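Side-chain contact in pectinesterase inhibitor (Actinidia chinensis, PDB 1XG2), which inhibits pectin methylesterase by binding to it as a four-helix bundle, and may take part in regulating fruit ripening: residues B[66-69]-B[70-74]. Sequence-based numbering, arbitrary orientation.
Sequences PKLK and GRYET
The amide of E73 donates to K69 O at 2.9 Å between N and O, one of four i-to-i+4 backbone bonds that join 66-69 to 70-74. The Y72 N to L68 O bond is the straightest of them, 164° at the hydrogen, and lies in the carbonyl plane. The same two residues also meet through their side chains. L68 reaches outward from the helix, and the Y72 ring, its CG anti to the carbonyl carbon (chi1 -69°), leans back along the helix to it, so that L68 CD1 sits over one face of the ring, 4.0 Å from the centroid, a CH-pi contact. L68 CG comes in at 3.5 Å from Y72 CE1. Y72 also touches L59 and T60 of helix 34-60, and F119 and P123 touch L68. Replacing Y72 by an alanine would probably leave L68 CD1 without its aromatic face and open a gap toward helix 34-60. One residue round, K67 and R71 run side by side with the same heading, K67 CE 3.5 Å from R71 NH1. K67 NZ is 4.2 Å from R71 NH1, so the like charges presumably repel; yet R71 is held by the carbonyl oxygens of E120 and G121, while K67 is exposed. The chemistry is thus divided: Y72 packs the helix on helix 34-60, L68 touches F119 and P123, and R71 ties it by hydrogen bonds to the loop after helix 98-118.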
loop_
_atom_site.group_PDB
_atom_site.type_symbol
_atom_site.label_atom_id
_atom_site.label_comp_id
_atom_site.label_asym_id
_atom_site.label_seq_id
_atom_site.Cartn_x
_atom_site.Cartn_y
_atom_site.Cartn_z
ATOM N N PRO B 66 -25.683 -9.587 0.836
ATOM C CA PRO B 66 -24.390 -9.803 0.162
ATOM C C PRO B 66 -23.364 -8.658 0.275
ATOM O O PRO B 66 -22.171 -8.940 0.410
ATOM C CB PRO B 66 -24.791 -10.020 -1.302
ATOM C CG PRO B 66 -26.160 -10.600 -1.215
ATOM C CD PRO B 66 -26.808 -9.812 -0.095
ATOM N N LYS B 67 -23.813 -7.409 0.228
ATOM C CA LYS B 67 -22.888 -6.277 0.297
ATOM C C LYS B 67 -22.254 -6.194 1.680
ATOM O O LYS B 67 -21.045 -6.008 1.812
ATOM C CB LYS B 67 -23.593 -4.965 -0.038
ATOM C CG LYS B 67 -22.638 -3.792 -0.307
ATOM C CD LYS B 67 -23.405 -2.560 -0.787
ATOM C CE LYS B 67 -22.567 -1.296 -0.729
ATOM N NZ LYS B 67 -23.053 -0.233 -1.670
ATOM N N LEU B 68 -23.086 -6.344 2.705
ATOM C CA LEU B 68 -22.621 -6.322 4.080
ATOM C C LEU B 68 -21.643 -7.462 4.333
ATOM O O LEU B 68 -20.605 -7.258 4.956
ATOM C CB LEU B 68 -23.809 -6.409 5.049
ATOM C CG LEU B 68 -23.470 -6.428 6.542
ATOM C CD1 LEU B 68 -22.736 -5.148 6.996
ATOM C CD2 LEU B 68 -24.747 -6.635 7.351
ATOM N N LYS B 69 -21.979 -8.656 3.844
ATOM C CA LYS B 69 -21.124 -9.823 4.006
ATOM C C LYS B 69 -19.765 -9.609 3.338
ATOM O O LYS B 69 -18.745 -10.063 3.847
ATOM C CB LYS B 69 -21.787 -11.064 3.427
ATOM C CG LYS B 69 -23.017 -11.508 4.210
ATOM C CD LYS B 69 -23.493 -12.886 3.780
ATOM C CE LYS B 69 -22.660 -13.986 4.428
ATOM N NZ LYS B 69 -22.510 -15.161 3.515
ATOM N N GLY B 70 -19.766 -8.930 2.197
ATOM C CA GLY B 70 -18.526 -8.608 1.498
ATOM C C GLY B 70 -17.662 -7.634 2.296
ATOM O O GLY B 70 -16.443 -7.715 2.250
ATOM N N ARG B 71 -18.296 -6.707 3.008
ATOM C CA ARG B 71 -17.586 -5.793 3.899
ATOM C C ARG B 71 -16.963 -6.545 5.072
ATOM O O ARG B 71 -15.769 -6.360 5.393
ATOM C CB ARG B 71 -18.497 -4.659 4.362
ATOM C CG ARG B 71 -18.867 -3.738 3.230
ATOM C CD ARG B 71 -19.889 -2.681 3.581
ATOM N NE ARG B 71 -19.991 -1.723 2.496
ATOM C CZ ARG B 71 -20.377 -0.465 2.623
ATOM N NH1 ARG B 71 -20.390 0.316 1.554
ATOM N NH2 ARG B 71 -20.779 0.015 3.788
ATOM N N TYR B 72 -17.732 -7.440 5.687
ATOM C CA TYR B 72 -17.196 -8.254 6.767
ATOM C C TYR B 72 -16.067 -9.162 6.287
ATOM O O TYR B 72 -15.116 -9.405 7.020
ATOM C CB TYR B 72 -18.274 -9.126 7.394
ATOM C CG TYR B 72 -19.342 -8.397 8.183
ATOM C CD1 TYR B 72 -20.647 -8.898 8.235
ATOM C CD2 TYR B 72 -19.052 -7.235 8.910
ATOM C CE1 TYR B 72 -21.636 -8.257 8.968
ATOM C CE2 TYR B 72 -20.031 -6.582 9.634
ATOM C CZ TYR B 72 -21.325 -7.100 9.672
ATOM O OH TYR B 72 -22.300 -6.449 10.404
ATOM N N GLU B 73 -16.175 -9.681 5.068
ATOM C CA GLU B 73 -15.150 -10.594 4.579
ATOM C C GLU B 73 -13.851 -9.829 4.360
ATOM O O GLU B 73 -12.777 -10.339 4.640
ATOM C CB GLU B 73 -15.577 -11.326 3.311
ATOM C CG GLU B 73 -14.561 -12.381 2.854
ATOM C CD GLU B 73 -14.288 -13.481 3.900
ATOM O OE1 GLU B 73 -15.236 -13.893 4.615
ATOM O OE2 GLU B 73 -13.119 -13.945 4.015
ATOM N N THR B 74 -13.964 -8.595 3.893
ATOM C CA THR B 74 -12.801 -7.726 3.715
ATOM C C THR B 74 -12.159 -7.457 5.083
ATOM O O THR B 74 -10.939 -7.555 5.254
ATOM C CB THR B 74 -13.255 -6.424 3.034
ATOM O OG1 THR B 74 -13.557 -6.683 1.657
ATOM C CG2 THR B 74 -12.155 -5.375 2.991
#